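Local structure of uncharacterized protein (Chaetomium thermophilum, 3LPZ) at residues His158-Thr163 against Glu168-Met173; Pro196-Leu199 against Ala205-Thr208; Gly102-Phe107 against His139-Thr144. The protein is a Get4 family alpha-solenoid of the Get pathway that probably serves tail-anchored protein biogenesis, in which Get4 binds Get5. All coordinates share one frame; numbering follows the deposited sequence.

Contact 1: residues His158-Thr163 against Glu168-Met173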
loop_
_atom_site.group_PDB
_atom_site.type_symbol
_atom_site.label_atom_id
_atom_site.label_comp_id
_atom_site.label_asym_id
_atom_site.label_seq_id
_atom_site.Cartn_x
_atom_site.Cartn_y
_atom_site.Cartn_z
ATOM N N HIS A 158 -1.169 -1.000 0.970
ATOM C CA HIS A 158 -1.546 0.415 1.038
ATOM C C HIS A 158 -0.376 1.365 0.774
ATOM O O HIS A 158 -0.528 2.332 0.018
ATOM C CB HIS A 158 -2.179 0.721 2.382
ATOM C CG HIS A 158 -3.521 0.083 2.546
ATOM N ND1 HIS A 158 -4.661 0.603 1.969
ATOM C CD2 HIS A 158 -3.898 -1.057 3.182
ATOM C CE1 HIS A 158 -5.691 -0.174 2.271
ATOM N NE2 HIS A 158 -5.253 -1.188 3.004
ATOM N N LEU A 159 0.793 1.060 1.350
ATOM C CA LEU A 159 1.943 1.979 1.212
ATOM C C LEU A 159 2.417 2.157 -0.229
ATOM O O LEU A 159 2.895 3.237 -0.570
ATOM C CB LEU A 159 3.099 1.580 2.133
ATOM C CG LEU A 159 2.775 1.812 3.629
ATOM C CD1 LEU A 159 3.751 1.053 4.509
ATOM C CD2 LEU A 159 2.732 3.354 4.007
ATOM N N VAL A 160 2.289 1.120 -1.063
ATOM C CA VAL A 160 2.696 1.234 -2.468
ATOM C C VAL A 160 1.801 2.200 -3.253
ATOM O O VAL A 160 2.198 2.717 -4.332
ATOM C CB VAL A 160 2.809 -0.152 -3.194
ATOM C CG1 VAL A 160 3.908 -0.973 -2.548
ATOM C CG2 VAL A 160 1.452 -0.916 -3.259
ATOM N N LEU A 161 0.614 2.451 -2.709
ATOM C CA LEU A 161 -0.359 3.394 -3.242
ATOM C C LEU A 161 -0.424 4.727 -2.480
ATOM O O LEU A 161 -1.381 5.483 -2.657
ATOM C CB LEU A 161 -1.752 2.735 -3.257
ATOM C CG LEU A 161 -1.861 1.459 -4.125
ATOM C CD1 LEU A 161 -3.250 0.819 -3.970
ATOM C CD2 LEU A 161 -1.543 1.777 -5.623
ATOM N N GLY A 162 0.595 5.022 -1.666
ATOM C CA GLY A 162 0.547 6.146 -0.732
ATOM C C GLY A 162 1.112 7.449 -1.306
ATOM O O GLY A 162 1.084 7.703 -2.537
ATOM N N THR A 163 1.576 8.292 -0.395
ATOM C CA THR A 163 2.024 9.636 -0.717
ATOM C C THR A 163 3.541 9.619 -0.798
ATOM O O THR A 163 4.175 8.559 -0.645
ATOM C CB THR A 163 1.648 10.615 0.434
ATOM O OG1 THR A 163 2.295 10.179 1.640
ATOM C CG2 THR A 163 0.110 10.665 0.660
ATOM N N GLU A 168 9.407 5.845 2.574
ATOM C CA GLU A 168 10.286 5.734 3.725
ATOM C C GLU A 168 9.647 4.835 4.780
ATOM O O GLU A 168 10.336 4.012 5.382
ATOM C CB GLU A 168 10.665 7.089 4.324
ATOM C CG GLU A 168 11.289 6.974 5.711
ATOM C CD GLU A 168 11.974 8.236 6.166
ATOM O OE1 GLU A 168 11.879 9.276 5.476
ATOM O OE2 GLU A 168 12.620 8.175 7.229
ATOM N N VAL A 169 8.333 4.964 4.980
ATOM C CA VAL A 169 7.649 4.086 5.955
ATOM C C VAL A 169 7.785 2.614 5.515
ATOM O O VAL A 169 8.100 1.718 6.313
ATOM C CB VAL A 169 6.157 4.483 6.138
ATOM C CG1 VAL A 169 5.422 3.452 6.987
ATOM C CG2 VAL A 169 6.034 5.897 6.759
ATOM N N LEU A 170 7.564 2.366 4.233
ATOM C CA LEU A 170 7.626 1.003 3.711
ATOM C C LEU A 170 9.038 0.413 3.809
ATOM O O LEU A 170 9.202 -0.724 4.213
ATOM C CB LEU A 170 7.106 0.942 2.262
ATOM C CG LEU A 170 7.081 -0.437 1.587
ATOM C CD1 LEU A 170 6.157 -1.431 2.380
ATOM C CD2 LEU A 170 6.635 -0.322 0.126
ATOM N N ALA A 171 10.045 1.182 3.415
ATOM C CA ALA A 171 11.432 0.712 3.463
ATOM C C ALA A 171 11.879 0.400 4.917
ATOM O O ALA A 171 12.542 -0.619 5.167
ATOM C CB ALA A 171 12.358 1.757 2.814
ATOM N N ARG A 172 11.498 1.260 5.859
ATOM C CA ARG A 172 11.809 1.022 7.296
ATOM C C ARG A 172 11.061 -0.171 7.870
ATOM O O ARG A 172 11.609 -0.921 8.694
ATOM C CB ARG A 172 11.522 2.269 8.140
ATOM C CG ARG A 172 12.548 3.361 7.909
ATOM C CD ARG A 172 12.399 4.548 8.895
ATOM N NE ARG A 172 13.141 5.721 8.412
ATOM C CZ ARG A 172 14.471 5.843 8.443
ATOM N NH1 ARG A 172 15.232 4.858 8.917
ATOM N NH2 ARG A 172 15.052 6.948 7.987
ATOM N N MET A 173 9.836 -0.379 7.406
ATOM C CA MET A 173 9.079 -1.583 7.760
ATOM C C MET A 173 9.760 -2.839 7.193
ATOM O O MET A 173 9.939 -3.823 7.904
ATOM C CB MET A 173 7.625 -1.485 7.284
ATOM C CG MET A 173 6.737 -2.691 7.686
ATOM S SD MET A 173 5.511 -3.113 6.418
ATOM C CE MET A 173 6.608 -4.026 5.331
#
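L159 of helix 152-159 packs both methyl groups against V169 and, through CD1, against L170 on the next helix, 166-179. The CD1 branch does most of the touching: it sits 3.8 Å from V169 CG1 and also lies 4.0 Å from L170 CB. The CD2 branch touches the same V169 CG1 at 4.0 Å, so this valine methyl is held by both prongs of the leucine, whose side chain crosses that of V169 at about a right angle. V169 CG1 stands anti to its backbone N (chi1 172°), which turns it to L159, while CG2 is left to pack on H140 of helix 136-148. Beside this, V160 CG1 lies 3.9 Å from L170 CD2 in one of its two conformers, a less certain touch, and L170 continues onto Y197 of helix 186-199. The chain turns away directly after L159: a type I turn runs from L159 to G162, and T163 OG1 then caps the N of E165. On the far side of helix 166-179, E168 OE2 takes both NE and NH2 of R172, each at 2.8 Å. Shortening L159 to an alanine removes both methyls, and V169 CG1 would probably lose its close packing, with a gap opened beside L170 CB. With aliphatic carbons alone meeting across the two segments, the contact depends on shape and burial, and charge pairing is confined to one helix surface.

Contact 2: residues Pro196-Leu199 against Ala205-Thr208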
loop_
_atom_site.group_PDB
_atom_site.type_symbol
_atom_site.label_atom_id
_atom_site.label_comp_id
_atom_site.label_asym_id
_atom_site.label_seq_id
_atom_site.Cartn_x
_atom_site.Cartn_y
_atom_site.Cartn_z
ATOM N N PRO A 196 7.746 -3.209 -5.976
ATOM C CA PRO A 196 6.339 -2.796 -6.114
ATOM C C PRO A 196 6.150 -1.346 -6.581
ATOM O O PRO A 196 5.186 -1.067 -7.323
ATOM C CB PRO A 196 5.764 -3.029 -4.690
ATOM C CG PRO A 196 6.562 -4.197 -4.172
ATOM C CD PRO A 196 7.989 -3.868 -4.673
ATOM N N TYR A 197 7.030 -0.429 -6.154
ATOM C CA TYR A 197 6.961 0.944 -6.665
ATOM C C TYR A 197 7.258 1.037 -8.152
ATOM O O TYR A 197 6.574 1.797 -8.849
ATOM C CB TYR A 197 7.862 1.914 -5.885
ATOM C CG TYR A 197 7.271 2.281 -4.542
ATOM C CD1 TYR A 197 6.007 2.886 -4.453
ATOM C CD2 TYR A 197 7.986 2.051 -3.365
ATOM C CE1 TYR A 197 5.464 3.255 -3.193
ATOM C CE2 TYR A 197 7.463 2.431 -2.105
ATOM C CZ TYR A 197 6.193 3.009 -2.041
ATOM O OH TYR A 197 5.674 3.339 -0.815
ATOM N N LEU A 198 8.251 0.273 -8.632
ATOM C CA LEU A 198 8.508 0.191 -10.071
ATOM C C LEU A 198 7.271 -0.342 -10.813
ATOM O O LEU A 198 6.905 0.185 -11.855
ATOM C CB LEU A 198 9.731 -0.688 -10.386
ATOM C CG LEU A 198 11.095 -0.126 -9.990
ATOM C CD1 LEU A 198 12.215 -1.124 -10.380
ATOM C CD2 LEU A 198 11.322 1.277 -10.584
ATOM N N LEU A 199 6.624 -1.368 -10.254
ATOM C CA LEU A 199 5.417 -1.948 -10.868
ATOM C C LEU A 199 4.220 -0.988 -10.993
ATOM O O LEU A 199 3.384 -1.175 -11.869
ATOM C CB LEU A 199 4.982 -3.218 -10.126
ATOM C CG LEU A 199 5.943 -4.415 -10.242
ATOM C CD1 LEU A 199 5.426 -5.591 -9.351
ATOM C CD2 LEU A 199 6.106 -4.864 -11.681
ATOM N N ALA A 205 9.557 6.912 -5.994
ATOM C CA ALA A 205 9.317 6.167 -4.766
ATOM C C ALA A 205 10.278 4.967 -4.646
ATOM O O ALA A 205 10.817 4.703 -3.580
ATOM C CB ALA A 205 7.864 5.683 -4.727
ATOM N N ALA A 206 10.487 4.255 -5.754
ATOM C CA ALA A 206 11.393 3.100 -5.778
ATOM C C ALA A 206 12.785 3.550 -5.314
ATOM O O ALA A 206 13.432 2.883 -4.484
ATOM C CB ALA A 206 11.477 2.518 -7.176
ATOM N N ASN A 207 13.226 4.692 -5.850
ATOM C CA ASN A 207 14.509 5.295 -5.465
ATOM C C ASN A 207 14.584 5.628 -4.000
ATOM O O ASN A 207 15.586 5.318 -3.336
ATOM C CB ASN A 207 14.820 6.549 -6.283
ATOM C CG ASN A 207 15.171 6.234 -7.730
ATOM O OD1 ASN A 207 15.588 5.126 -8.058
ATOM N ND2 ASN A 207 15.024 7.241 -8.612
ATOM N N THR A 208 13.530 6.274 -3.500
ATOM C CA THR A 208 13.482 6.638 -2.092
ATOM C C THR A 208 13.537 5.374 -1.204
ATOM O O THR A 208 14.310 5.324 -0.244
ATOM C CB THR A 208 12.213 7.501 -1.777
ATOM O OG1 THR A 208 12.299 8.727 -2.521
ATOM C CG2 THR A 208 12.087 7.827 -0.276
#
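Y197 spreads one ring face beneath the methyl group of A205, a CH-pi contact in which A205 CB lies 3.5 Å from the ring centroid and 20° off the ring normal. The methyl is displaced toward one side of the ring, and its shortest approach is to Y197 CD1, at 3.4 Å. The ring reaches this place with CG beside the backbone N and anti to the carbonyl carbon (chi1 -76°). Closer to the main chain, Y197 CB presses on the backbone of the next residue, 3.5 Å from A206 N, and the A206 methyl continues the packing on L198, where CD2 approaches A206 CB at 3.6 Å. Y197 and A206 are also the residues of closest backbone approach, their CA atoms 5.0 Å apart; the small side chains of A205 and A206 are consistent with so close an approach. All four touching residues are buried. The polar end of the tyrosine is satisfied as well, its OH hydrogen-bonded to L159 O of helix 152-159.

The tight part fades quickly along both helices. N207 and T208, beyond the alanine pair, are partly exposed and stay clear of segment 196-199; T208 instead turns its OG1 back to R204 O. P196 and L199 are likewise partly exposed and face other neighbours, P196 resting on V160 and L199 on A284, L287 and I288.

Helices 186-199 and 203-220 follow each other in the chain, and this contact joins them close to their connection. Helix 166-179 packs against Y197 and A205 through P167, helix 243-256 brings L252 to L198 and A206, and helix 282-293 covers L198 with I288.

Contact 3: residues Gly102-Phe107 against His139-Thr144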
loop_
_atom_site.group_PDB
_atom_site.type_symbol
_atom_site.label_atom_id
_atom_site.label_comp_id
_atom_site.label_asym_id
_atom_site.label_seq_id
_atom_site.Cartn_x
_atom_site.Cartn_y
_atom_site.Cartn_z
ATOM N N GLY A 102 -10.105 11.203 11.471
ATOM C CA GLY A 102 -10.451 11.378 12.878
ATOM C C GLY A 102 -11.155 10.131 13.424
ATOM O O GLY A 102 -10.894 9.716 14.577
ATOM N N CYS A 103 -12.055 9.542 12.640
ATOM C CA CYS A 103 -12.710 8.277 13.058
ATOM C C CYS A 103 -11.719 7.106 13.090
ATOM O O CYS A 103 -11.646 6.351 14.085
ATOM C CB CYS A 103 -13.891 7.923 12.139
ATOM S SG CYS A 103 -15.274 9.103 12.221
ATOM N N LEU A 104 -10.958 6.974 12.006
ATOM C CA LEU A 104 -9.994 5.873 11.826
ATOM C C LEU A 104 -9.069 5.687 13.023
ATOM O O LEU A 104 -8.873 4.557 13.517
ATOM C CB LEU A 104 -9.124 6.122 10.578
ATOM C CG LEU A 104 -8.119 5.008 10.209
ATOM C CD1 LEU A 104 -8.858 3.711 9.925
ATOM C CD2 LEU A 104 -7.219 5.390 8.981
ATOM N N ARG A 105 -8.490 6.799 13.474
ATOM C CA ARG A 105 -7.471 6.759 14.510
ATOM C C ARG A 105 -8.067 6.436 15.882
ATOM O O ARG A 105 -7.341 6.100 16.802
ATOM C CB ARG A 105 -6.717 8.078 14.560
ATOM C CG ARG A 105 -5.874 8.321 13.300
ATOM C CD ARG A 105 -4.943 9.504 13.547
ATOM N NE ARG A 105 -4.129 9.912 12.389
ATOM C CZ ARG A 105 -2.984 9.338 12.017
ATOM N NH1 ARG A 105 -2.518 8.279 12.679
ATOM N NH2 ARG A 105 -2.305 9.816 10.964
ATOM N N LEU A 106 -9.390 6.525 16.020
ATOM C CA LEU A 106 -10.022 6.195 17.302
ATOM C C LEU A 106 -10.523 4.760 17.446
ATOM O O LEU A 106 -10.930 4.364 18.537
ATOM C CB LEU A 106 -11.120 7.207 17.643
ATOM C CG LEU A 106 -10.670 8.656 17.921
ATOM C CD1 LEU A 106 -11.888 9.602 17.862
ATOM C CD2 LEU A 106 -9.963 8.801 19.263
ATOM N N PHE A 107 -10.489 3.970 16.376
ATOM C CA PHE A 107 -10.825 2.552 16.488
ATOM C C PHE A 107 -9.722 1.798 17.229
ATOM O O PHE A 107 -8.537 2.090 17.023
ATOM C CB PHE A 107 -10.889 1.882 15.124
ATOM C CG PHE A 107 -12.149 2.125 14.360
ATOM C CD1 PHE A 107 -12.237 3.197 13.462
ATOM C CD2 PHE A 107 -13.222 1.228 14.457
ATOM C CE1 PHE A 107 -13.396 3.395 12.703
ATOM C CE2 PHE A 107 -14.368 1.427 13.712
ATOM C CZ PHE A 107 -14.455 2.499 12.816
ATOM N N HIS A 139 -4.457 5.901 1.991
ATOM C CA HIS A 139 -3.597 4.707 1.898
ATOM C C HIS A 139 -2.364 4.842 2.801
ATOM O O HIS A 139 -1.972 3.881 3.480
ATOM C CB HIS A 139 -3.116 4.437 0.460
ATOM C CG HIS A 139 -4.128 3.739 -0.397
ATOM N ND1 HIS A 139 -4.677 2.520 -0.057
ATOM C CD2 HIS A 139 -4.682 4.079 -1.588
ATOM C CE1 HIS A 139 -5.522 2.130 -1.002
ATOM N NE2 HIS A 139 -5.548 3.061 -1.941
ATOM N N HIS A 140 -1.736 6.016 2.787
ATOM C CA HIS A 140 -0.602 6.249 3.657
ATOM C C HIS A 140 -0.915 6.008 5.157
ATOM O O HIS A 140 -0.208 5.277 5.844
ATOM C CB HIS A 140 -0.034 7.652 3.489
ATOM C CG HIS A 140 1.094 7.928 4.445
ATOM N ND1 HIS A 140 2.356 7.402 4.264
ATOM C CD2 HIS A 140 1.135 8.630 5.605
ATOM C CE1 HIS A 140 3.132 7.778 5.274
ATOM N NE2 HIS A 140 2.419 8.532 6.095
ATOM N N VAL A 141 -1.936 6.686 5.656
ATOM C CA VAL A 141 -2.317 6.546 7.049
ATOM C C VAL A 141 -2.730 5.104 7.433
ATOM O O VAL A 141 -2.271 4.598 8.445
ATOM C CB VAL A 141 -3.371 7.593 7.459
ATOM C CG1 VAL A 141 -3.770 7.374 8.946
ATOM C CG2 VAL A 141 -2.782 9.027 7.234
ATOM N N VAL A 142 -3.549 4.444 6.620
ATOM C CA VAL A 142 -3.940 3.063 6.890
ATOM C C VAL A 142 -2.667 2.202 6.901
ATOM O O VAL A 142 -2.467 1.358 7.776
ATOM C CB VAL A 142 -4.940 2.540 5.810
ATOM C CG1 VAL A 142 -5.128 1.010 5.898
ATOM C CG2 VAL A 142 -6.290 3.278 5.942
ATOM N N GLY A 143 -1.795 2.453 5.924
ATOM C CA GLY A 143 -0.544 1.720 5.829
ATOM C C GLY A 143 0.317 1.901 7.067
ATOM O O GLY A 143 0.866 0.912 7.587
ATOM N N THR A 144 0.416 3.137 7.568
ATOM C CA THR A 144 1.218 3.374 8.788
ATOM C C THR A 144 0.603 2.725 10.043
ATOM O O THR A 144 1.329 2.219 10.911
ATOM C CB THR A 144 1.508 4.850 9.082
ATOM O OG1 THR A 144 0.282 5.506 9.481
ATOM C CG2 THR A 144 2.083 5.519 7.833
HETATM O O HOH W 1 0.025 8.321 10.004
HETATM O O HOH W 2 -0.150 6.477 12.101
#
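R105, which follows L104 in the chain, reaches to V141 on helix 136-148, and its guanidinium lies across the valine's CG1 methyl. From CB, CG stands anti to the carbonyl carbon (chi1 -67°), and the chain then runs extended through CD to NE; CB, CG and CD serve as a spacer and the contact begins at CZ. V141 CG1 lies over one guanidinium face, 3.7 Å from R105 CZ and offset toward the NH2 side, where the separation from R105 NH2 falls to 3.5 Å. The same NH2 also borders V141 CG2. At the tip the two nitrogens part: R105 NH2 donates to water 1 at 2.9 Å and R105 NH1 to water 2 at 3.0 Å, both waters lying in the guanidinium plane. Both waters donate to T144 OG1, closing a ring between arginine and threonine, and T144 OG1 in turn donates to V141 O at 2.9 Å. That hydroxyl is therefore gripped by three bonds, and the two water bridges probably hold the guanidinium flat over the valine.

L104, by contrast, is buried, and its side chain is directed toward helix 136-148. Its CD2 rests against both valines, 3.8 Å from V142 CG2 and 4.0 Å from V141 CG1, while V118 of helix 112-128 packs on the same leucine. V142 likewise rests on M121, so helix 112-128 packs against residues of both segments. Contact between helices 94-104 and 136-148, with one helix intervening in the chain, is characteristic of the stacked helices of an alpha-solenoid, the fold described for Get4.

In the fold
The three contacts follow one another along the solenoid in the order 3, 1, 2. Contact 2 is buried throughout, contact 1 is half buried, and contact 3 is mostly buried but ends at an exposed arginine. Contacts 1 and 2 each join helices consecutive in the chain, whereas contact 3 passes over one helix. Chemistry changes accordingly: aliphatic in contact 1, aromatic and aliphatic groups against alanines in contact 2, and water-bridged at the surface of contact 3. Contact 1 is the middle member, joined to contact 2 through the tyrosine hydroxyl and to contact 3 through the H158-H139 hydrogen bond. Contacts 2 and 3 do not touch, their centres about 23 Å apart.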